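Local structure of phosphotriesterase homology protein (Escherichia coli, 1BF6) at residues T5-A10 against V280-N285; G151-T156 against L178-V183; G202-F207 against R236-M241. The protein is a zinc-dependent esterase that hydrolyses phosphorylated glyceryl acetates and is also active on aromatic acetates and propionates. All blocks are in the same frame, centred on the assembly; numbering follows the deposited sequence.

How the interactions relate
Interaction 1 opens with residues 5-10, on the first strand of the chain, and closes only at residues 280-285 in helix 275-289, so nearly the whole protein is the loop between them. Interactions 2 and 3 nest inside that loop in series, without crossing: 151-156 pairs with 178-183 around helix 164-173, then 202-207 pairs with 236-241 around helix 218-230. Strands 181-183 and 204-207 are neighbours in one parallel sheet, which couples interactions 2 and 3. Interaction 3 also meets interaction 1, probably through hydrogen bonds from Ala10 N to Leu239 O and from Asn285 ND2 to Val237 O, bringing last strand, first strand and final helix together.

Interaction 1: residues T5-A10 against V280-N285; sequences TGYTLA and VMLREN
Strand 7-9 crosses helix 280-285 at 105°, with 6.1 Å between the axes, and packs most tightly at Leu282. The Leu282 carbonyl O accepts the N-H of Thr8 (N to O 2.8 Å) nearly along the C=O axis, and Tyr7 CA lies 3.3 Å from the same O. Tyr7 CG stands beside the backbone N (chi1 -67°), which lays the ring against Leu282: CD1 of Leu282 sits 4.0 Å from the Tyr7 ring centroid, squarely over one face, and Tyr7 CD1 comes to 3.4 Å from Leu282 CB. Tyr7 OH hydrogen-bonds Asp279. An alanine in place of Tyr7 would remove the ring under Leu282 and the hydroxyl bound to Asp279, and would probably loosen the helix on the strand. The other side is looser. Arg283, bent at chi3, gives exposed Thr5 a weak hydrogen bond from NE to O (3.3 Å), and a water donates to Gly6 O and, weakly, to Arg283 O, and bonds Thr8 OG1, which also bonds Asn49. Asp279 and Arg283 belong to the beta-D-glucose site, and the last helix packs outside the first strand of the TIM barrel, beside the seam where that strand meets strand 237-239.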
loop_
_atom_site.group_PDB
_atom_site.type_symbol
_atom_site.label_atom_id
_atom_site.label_comp_id
_atom_site.label_asym_id
_atom_site.label_seq_id
_atom_site.Cartn_x
_atom_site.Cartn_y
_atom_site.Cartn_z
ATOM N N THR A 5 13.593 1.270 13.331
ATOM C CA THR A 5 14.823 2.039 13.140
ATOM C C THR A 5 15.132 2.271 11.658
ATOM O O THR A 5 15.960 3.121 11.317
ATOM C CB THR A 5 16.044 1.368 13.812
ATOM O OG1 THR A 5 16.435 0.209 13.070
ATOM C CG2 THR A 5 15.716 0.965 15.249
ATOM N N GLY A 6 14.464 1.530 10.776
ATOM C CA GLY A 6 14.706 1.694 9.349
ATOM C C GLY A 6 13.525 2.255 8.577
ATOM O O GLY A 6 12.452 2.461 9.142
ATOM N N TYR A 7 13.718 2.487 7.280
ATOM C CA TYR A 7 12.672 3.017 6.412
ATOM C C TYR A 7 11.629 1.956 6.055
ATOM O O TYR A 7 11.911 0.751 6.070
ATOM C CB TYR A 7 13.276 3.555 5.116
ATOM C CG TYR A 7 14.160 4.777 5.276
ATOM C CD1 TYR A 7 13.857 5.772 6.212
ATOM C CD2 TYR A 7 15.253 4.976 4.435
ATOM C CE1 TYR A 7 14.615 6.932 6.297
ATOM C CE2 TYR A 7 16.016 6.128 4.512
ATOM C CZ TYR A 7 15.693 7.103 5.440
ATOM O OH TYR A 7 16.446 8.246 5.517
ATOM N N THR A 8 10.443 2.426 5.684
ATOM C CA THR A 8 9.339 1.549 5.309
ATOM C C THR A 8 8.689 2.025 4.008
ATOM O O THR A 8 8.359 3.211 3.866
ATOM C CB THR A 8 8.237 1.528 6.429
ATOM O OG1 THR A 8 8.776 0.993 7.640
ATOM C CG2 THR A 8 7.030 0.691 5.989
ATOM N N LEU A 9 8.552 1.110 3.043
ATOM C CA LEU A 9 7.870 1.406 1.774
ATOM C C LEU A 9 6.431 0.983 2.107
ATOM O O LEU A 9 6.159 -0.192 2.317
ATOM C CB LEU A 9 8.450 0.568 0.629
ATOM C CG LEU A 9 9.566 1.238 -0.192
ATOM C CD1 LEU A 9 10.680 1.753 0.699
ATOM C CD2 LEU A 9 10.100 0.267 -1.235
ATOM N N ALA A 10 5.544 1.969 2.180
ATOM C CA ALA A 10 4.151 1.774 2.594
ATOM C C ALA A 10 3.188 1.020 1.678
ATOM O O ALA A 10 2.099 0.648 2.117
ATOM C CB ALA A 10 3.545 3.130 2.961
ATOM N N VAL A 280 10.522 11.673 8.568
ATOM C CA VAL A 280 9.187 11.680 9.161
ATOM C C VAL A 280 8.292 10.772 8.297
ATOM O O VAL A 280 7.603 9.882 8.815
ATOM C CB VAL A 280 8.590 13.104 9.219
ATOM C CG1 VAL A 280 7.092 13.053 9.499
ATOM C CG2 VAL A 280 9.269 13.903 10.316
ATOM N N MET A 281 8.361 10.957 6.976
ATOM C CA MET A 281 7.542 10.162 6.062
ATOM C C MET A 281 7.991 8.712 5.927
ATOM O O MET A 281 7.159 7.802 5.976
ATOM C CB MET A 281 7.471 10.825 4.683
ATOM C CG MET A 281 6.918 12.253 4.694
ATOM S SD MET A 281 6.926 13.028 3.056
ATOM C CE MET A 281 8.639 13.559 2.926
ATOM N N LEU A 282 9.301 8.485 5.812
ATOM C CA LEU A 282 9.836 7.134 5.638
ATOM C C LEU A 282 10.063 6.261 6.866
ATOM O O LEU A 282 10.061 5.036 6.756
ATOM C CB LEU A 282 11.131 7.169 4.811
ATOM C CG LEU A 282 11.032 7.549 3.331
ATOM C CD1 LEU A 282 12.444 7.521 2.713
ATOM C CD2 LEU A 282 10.109 6.568 2.597
ATOM N N ARG A 283 10.299 6.873 8.026
ATOM C CA ARG A 283 10.550 6.093 9.230
ATOM C C ARG A 283 9.551 6.334 10.357
ATOM O O ARG A 283 8.953 5.383 10.862
ATOM C CB ARG A 283 11.982 6.329 9.747
ATOM C CG ARG A 283 12.346 5.531 11.009
ATOM C CD ARG A 283 13.528 6.153 11.760
ATOM N NE ARG A 283 14.717 6.194 10.913
ATOM C CZ ARG A 283 15.507 7.256 10.734
ATOM N NH1 ARG A 283 15.267 8.410 11.356
ATOM N NH2 ARG A 283 16.515 7.174 9.871
ATOM N N GLU A 284 9.368 7.594 10.748
ATOM C CA GLU A 284 8.474 7.913 11.858
ATOM C C GLU A 284 7.031 7.491 11.623
ATOM O O GLU A 284 6.483 6.682 12.380
ATOM C CB GLU A 284 8.532 9.398 12.195
ATOM C CG GLU A 284 9.905 9.865 12.655
ATOM C CD GLU A 284 9.875 11.244 13.309
ATOM O OE1 GLU A 284 8.777 11.704 13.716
ATOM O OE2 GLU A 284 10.957 11.863 13.427
ATOM N N ASN A 285 6.438 8.011 10.559
ATOM C CA ASN A 285 5.051 7.694 10.223
ATOM C C ASN A 285 4.731 6.197 10.169
ATOM O O ASN A 285 3.802 5.748 10.831
ATOM C CB ASN A 285 4.616 8.404 8.925
ATOM C CG ASN A 285 4.467 9.902 9.099
ATOM O OD1 ASN A 285 4.597 10.431 10.203
ATOM N ND2 ASN A 285 4.191 10.594 8.007
HETATM O O HOH W 1 9.803 2.381 9.738
HETATM O O HOH W 2 6.532 5.775 4.001
#

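Interaction 2: residues G151-T156 against L178-V183; sequences GRPIST and LSRVTV
Two parallel strands, 154-156 and 181-183, run 11° apart and are laced by three straight hydrogen bonds: Ile154 N to Arg180 O, Thr182 N to Ile154 O and Thr156 N to Thr182 O, each 3.0 Å and nearly along its C=O axis. Arg180 buries more surface here than any other residue of the two segments. From CB its CG stands beside the backbone N (chi1 -56°), and bends at chi2 and chi3 curl the chain toward Gly151 and Pro153. NE donates to a water at 2.8 Å, which lies in the guanidinium plane and in turn donates to Gly151 O. CZ sits 4.0 Å from Pro153 CB, which lies over one guanidinium face. NH1 leaves the pair of strands to donate to Phe289 O, whose ring also makes a cation-pi contact with Arg180. NH2 ends 3.3 Å from Pro153 CD, and 4.4 Å from NH1 of Arg152, a like charge whose group is held by Gly120 O and Phe290 O. Farther along, Ser155 OG touches Thr182 CG2 at 3.5 Å on one face of the sheet, while Ile154 and Val181 share the other, against helices 134-150 and 164-173. Arg180 and nearby His147 and Asp177 belong to the beta-D-glucose site at the start of these strands; His157, the last residue of strand 154-157, binds zinc. The pairing is that of a beta-alpha-beta unit in a TIM barrel.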
loop_
_atom_site.group_PDB
_atom_site.type_symbol
_atom_site.label_atom_id
_atom_site.label_comp_id
_atom_site.label_asym_id
_atom_site.label_seq_id
_atom_site.Cartn_x
_atom_site.Cartn_y
_atom_site.Cartn_z
ATOM N N GLY A 151 -8.149 -4.599 15.444
ATOM C CA GLY A 151 -7.387 -3.376 15.599
ATOM C C GLY A 151 -6.346 -3.169 14.504
ATOM O O GLY A 151 -5.702 -2.124 14.488
ATOM N N ARG A 152 -6.163 -4.140 13.605
ATOM C CA ARG A 152 -5.176 -3.971 12.526
ATOM C C ARG A 152 -5.643 -2.857 11.588
ATOM O O ARG A 152 -6.839 -2.741 11.277
ATOM C CB ARG A 152 -4.919 -5.277 11.767
ATOM C CG ARG A 152 -4.382 -6.425 12.621
ATOM C CD ARG A 152 -3.254 -6.004 13.558
ATOM N NE ARG A 152 -2.093 -5.476 12.844
ATOM C CZ ARG A 152 -1.312 -4.490 13.290
ATOM N NH1 ARG A 152 -1.557 -3.911 14.460
ATOM N NH2 ARG A 152 -0.302 -4.053 12.545
ATOM N N PRO A 153 -4.709 -2.010 11.125
ATOM C CA PRO A 153 -5.079 -0.906 10.239
ATOM C C PRO A 153 -5.581 -1.303 8.846
ATOM O O PRO A 153 -5.445 -2.451 8.412
ATOM C CB PRO A 153 -3.792 -0.066 10.194
ATOM C CG PRO A 153 -2.743 -1.064 10.282
ATOM C CD PRO A 153 -3.253 -2.033 11.349
ATOM N N ILE A 154 -6.240 -0.356 8.202
ATOM C CA ILE A 154 -6.793 -0.532 6.860
ATOM C C ILE A 154 -6.004 0.342 5.876
ATOM O O ILE A 154 -5.775 1.524 6.128
ATOM C CB ILE A 154 -8.290 -0.123 6.851
ATOM C CG1 ILE A 154 -9.088 -1.109 7.715
ATOM C CG2 ILE A 154 -8.833 -0.002 5.423
ATOM C CD1 ILE A 154 -10.496 -0.652 8.018
ATOM N N SER A 155 -5.603 -0.252 4.756
ATOM C CA SER A 155 -4.848 0.443 3.713
ATOM C C SER A 155 -5.632 0.291 2.409
ATOM O O SER A 155 -5.879 -0.826 1.959
ATOM C CB SER A 155 -3.454 -0.171 3.591
ATOM O OG SER A 155 -2.697 0.497 2.597
ATOM N N THR A 156 -5.993 1.411 1.795
ATOM C CA THR A 156 -6.823 1.378 0.592
ATOM C C THR A 156 -6.177 1.625 -0.779
ATOM O O THR A 156 -5.012 2.005 -0.876
ATOM C CB THR A 156 -7.993 2.381 0.731
ATOM O OG1 THR A 156 -7.539 3.694 0.384
ATOM C CG2 THR A 156 -8.550 2.400 2.179
ATOM N N LEU A 178 -10.481 6.881 11.971
ATOM C CA LEU A 178 -9.765 7.206 10.733
ATOM C C LEU A 178 -8.245 7.314 10.815
ATOM O O LEU A 178 -7.563 7.236 9.782
ATOM C CB LEU A 178 -10.382 8.420 10.028
ATOM C CG LEU A 178 -11.856 8.285 9.607
ATOM C CD1 LEU A 178 -12.311 9.512 8.840
ATOM C CD2 LEU A 178 -12.067 7.029 8.778
ATOM N N SER A 179 -7.710 7.446 12.030
ATOM C CA SER A 179 -6.263 7.522 12.211
ATOM C C SER A 179 -5.657 6.137 11.977
ATOM O O SER A 179 -4.437 5.977 11.921
ATOM C CB SER A 179 -5.908 8.032 13.614
ATOM O OG SER A 179 -6.160 7.051 14.607
ATOM N N ARG A 180 -6.525 5.133 11.850
ATOM C CA ARG A 180 -6.087 3.760 11.614
ATOM C C ARG A 180 -6.283 3.362 10.137
ATOM O O ARG A 180 -6.154 2.193 9.772
ATOM C CB ARG A 180 -6.825 2.806 12.557
ATOM C CG ARG A 180 -6.667 3.166 14.049
ATOM C CD ARG A 180 -5.193 3.127 14.494
ATOM N NE ARG A 180 -4.637 1.776 14.442
ATOM C CZ ARG A 180 -3.467 1.449 13.891
ATOM N NH1 ARG A 180 -2.690 2.376 13.336
ATOM N NH2 ARG A 180 -3.098 0.174 13.841
ATOM N N VAL A 181 -6.559 4.363 9.302
ATOM C CA VAL A 181 -6.760 4.180 7.862
ATOM C C VAL A 181 -5.725 5.012 7.071
ATOM O O VAL A 181 -5.429 6.158 7.425
ATOM C CB VAL A 181 -8.174 4.663 7.436
ATOM C CG1 VAL A 181 -8.366 4.521 5.925
ATOM C CG2 VAL A 181 -9.255 3.877 8.188
ATOM N N THR A 182 -5.172 4.420 6.018
ATOM C CA THR A 182 -4.228 5.118 5.146
ATOM C C THR A 182 -4.772 4.993 3.710
ATOM O O THR A 182 -5.077 3.892 3.255
ATOM C CB THR A 182 -2.786 4.575 5.290
ATOM O OG1 THR A 182 -1.905 5.370 4.486
ATOM C CG2 THR A 182 -2.676 3.108 4.886
ATOM N N VAL A 183 -4.971 6.129 3.047
ATOM C CA VAL A 183 -5.533 6.177 1.691
ATOM C C VAL A 183 -4.464 6.066 0.592
ATOM O O VAL A 183 -3.622 6.956 0.435
ATOM C CB VAL A 183 -6.359 7.469 1.486
ATOM C CG1 VAL A 183 -6.978 7.499 0.098
ATOM C CG2 VAL A 183 -7.460 7.559 2.539
HETATM O O HOH W 3 -6.142 -0.010 16.068
#

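Interaction 3: residues G202-F207 against R236-M241; sequences GAYVQF and RVMLSM
Val205, Phe207, Val237 and Leu239 form the apolar centre, on the face where Phe207 and Val237 pack on helix 218-230. Val205 CG2 meets Val237 CG2 at 3.9 Å, obliquely. Phe207 CD1 approaches Val237 CG1, also at 3.9 Å, and its CB rests 3.8 Å from Leu239 CD2, so one side chain spans two residues of the neighbouring strand. On the other face Gln206 and Met238 lie side by side and point the same way; Met238 bends at chi3, and its CE reaches Tyr204 CD2 at 4.2 Å. Between the two faces runs a parallel ladder, its strands inclined at 33°. It starts with Val205 N to Arg236 O (2.9 Å), passes through Met238 N to Val205 O and Phe207 N to Met238 O, and ends with Ser240 N to Phe207 O (3.1 Å), where the donor sits 27° out of the carbonyl plane as the strand ends. At the outer, partly exposed end, Arg236 bends at chi2 and lays CD over the centre of the Tyr204 ring, 3.7 Å from its centroid, a CH-pi contact; Phe289 meets Tyr204 edge-to-face. The guanidinium follows with its plane 25° from the ring. Arg236 NH2 donates to a water that donates to Gly202 O, the Schellman glycine ending the preceding helix, and a second water donates to Ala203 O and accepts a weak bond from NE. At the C-terminal end of the strands Ser240 OG bonds Glu12 and His11 N, close to the zinc ligands His11 and Asp242. The positive charge on Arg236 is likely to polarise its CD hydrogens and strengthen their contact with the ring, while the water-bridged carbonyls of Gly202 and Ala203 would probably stabilise the charge through their dipoles.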
loop_
_atom_site.group_PDB
_atom_site.type_symbol
_atom_site.label_atom_id
_atom_site.label_comp_id
_atom_site.label_asym_id
_atom_site.label_seq_id
_atom_site.Cartn_x
_atom_site.Cartn_y
_atom_site.Cartn_z
ATOM N N GLY A 202 -8.470 13.072 9.824
ATOM C CA GLY A 202 -7.595 12.255 10.648
ATOM C C GLY A 202 -6.930 11.052 10.007
ATOM O O GLY A 202 -6.230 10.295 10.677
ATOM N N ALA A 203 -7.136 10.868 8.709
ATOM C CA ALA A 203 -6.547 9.745 8.000
ATOM C C ALA A 203 -5.121 10.048 7.500
ATOM O O ALA A 203 -4.677 11.208 7.540
ATOM C CB ALA A 203 -7.449 9.356 6.819
ATOM N N TYR A 204 -4.380 8.988 7.161
ATOM C CA TYR A 204 -3.038 9.128 6.576
ATOM C C TYR A 204 -3.246 9.029 5.061
ATOM O O TYR A 204 -4.227 8.422 4.593
ATOM C CB TYR A 204 -2.102 8.012 7.008
ATOM C CG TYR A 204 -1.533 8.170 8.397
ATOM C CD1 TYR A 204 -2.320 7.943 9.523
ATOM C CD2 TYR A 204 -0.183 8.500 8.585
ATOM C CE1 TYR A 204 -1.788 8.033 10.804
ATOM C CE2 TYR A 204 0.370 8.591 9.866
ATOM C CZ TYR A 204 -0.444 8.355 10.975
ATOM O OH TYR A 204 0.077 8.433 12.247
ATOM N N VAL A 205 -2.370 9.682 4.301
ATOM C CA VAL A 205 -2.435 9.670 2.839
ATOM C C VAL A 205 -1.110 9.152 2.270
ATOM O O VAL A 205 -0.053 9.278 2.900
ATOM C CB VAL A 205 -2.753 11.069 2.250
ATOM C CG1 VAL A 205 -4.179 11.492 2.624
ATOM C CG2 VAL A 205 -1.724 12.112 2.740
ATOM N N GLN A 206 -1.180 8.540 1.089
ATOM C CA GLN A 206 0.009 7.995 0.458
ATOM C C GLN A 206 0.313 8.487 -0.949
ATOM O O GLN A 206 -0.581 8.653 -1.775
ATOM C CB GLN A 206 -0.057 6.477 0.440
ATOM C CG GLN A 206 0.080 5.869 1.803
ATOM C CD GLN A 206 -0.160 4.388 1.822
ATOM O OE1 GLN A 206 -0.334 3.733 0.773
ATOM N NE2 GLN A 206 -0.198 3.837 3.025
ATOM N N PHE A 207 1.588 8.825 -1.156
ATOM C CA PHE A 207 2.110 9.227 -2.455
ATOM C C PHE A 207 2.897 7.952 -2.752
ATOM O O PHE A 207 4.094 7.844 -2.445
ATOM C CB PHE A 207 3.046 10.448 -2.338
ATOM C CG PHE A 207 2.322 11.771 -2.165
ATOM C CD1 PHE A 207 1.409 11.969 -1.119
ATOM C CD2 PHE A 207 2.558 12.830 -3.045
ATOM C CE1 PHE A 207 0.745 13.198 -0.961
ATOM C CE2 PHE A 207 1.901 14.058 -2.895
ATOM C CZ PHE A 207 0.989 14.243 -1.849
ATOM N N ARG A 236 1.398 12.971 8.393
ATOM C CA ARG A 236 0.264 12.175 7.901
ATOM C C ARG A 236 0.502 11.611 6.496
ATOM O O ARG A 236 -0.386 10.983 5.916
ATOM C CB ARG A 236 -1.034 12.997 7.915
ATOM C CG ARG A 236 -1.628 13.197 9.303
ATOM C CD ARG A 236 -1.873 11.865 9.991
ATOM N NE ARG A 236 -2.411 12.059 11.334
ATOM C CZ ARG A 236 -1.686 12.067 12.453
ATOM N NH1 ARG A 236 -0.370 11.878 12.419
ATOM N NH2 ARG A 236 -2.273 12.338 13.612
ATOM N N VAL A 237 1.723 11.794 5.984
ATOM C CA VAL A 237 2.101 11.347 4.642
ATOM C C VAL A 237 3.094 10.189 4.631
ATOM O O VAL A 237 4.088 10.199 5.369
ATOM C CB VAL A 237 2.723 12.518 3.820
ATOM C CG1 VAL A 237 3.121 12.047 2.423
ATOM C CG2 VAL A 237 1.757 13.660 3.713
ATOM N N MET A 238 2.788 9.166 3.832
ATOM C CA MET A 238 3.674 8.025 3.662
ATOM C C MET A 238 3.968 7.859 2.159
ATOM O O MET A 238 3.223 8.381 1.315
ATOM C CB MET A 238 3.126 6.768 4.328
ATOM C CG MET A 238 3.080 6.921 5.854
ATOM S SD MET A 238 2.785 5.414 6.768
ATOM C CE MET A 238 1.053 5.141 6.394
ATOM N N LEU A 239 5.059 7.160 1.841
ATOM C CA LEU A 239 5.523 7.021 0.456
ATOM C C LEU A 239 5.810 5.607 -0.014
ATOM O O LEU A 239 6.126 4.727 0.787
ATOM C CB LEU A 239 6.830 7.827 0.291
ATOM C CG LEU A 239 6.905 9.270 0.819
ATOM C CD1 LEU A 239 8.349 9.775 0.716
ATOM C CD2 LEU A 239 5.980 10.184 0.060
ATOM N N SER A 240 5.747 5.421 -1.340
ATOM C CA SER A 240 6.047 4.138 -1.977
ATOM C C SER A 240 6.076 4.229 -3.518
ATOM O O SER A 240 5.823 5.291 -4.090
ATOM C CB SER A 240 5.070 3.042 -1.519
ATOM O OG SER A 240 5.781 1.960 -0.928
ATOM N N MET A 241 6.387 3.101 -4.159
ATOM C CA MET A 241 6.479 2.986 -5.623
ATOM C C MET A 241 5.320 2.177 -6.238
ATOM O O MET A 241 5.007 2.309 -7.431
ATOM C CB MET A 241 7.784 2.261 -5.995
ATOM C CG MET A 241 9.068 2.874 -5.436
ATOM S SD MET A 241 9.339 4.484 -6.102
ATOM C CE MET A 241 9.672 4.061 -7.807
HETATM O O HOH W 4 -5.034 11.341 13.022
HETATM O O HOH W 5 -4.881 13.317 9.622
#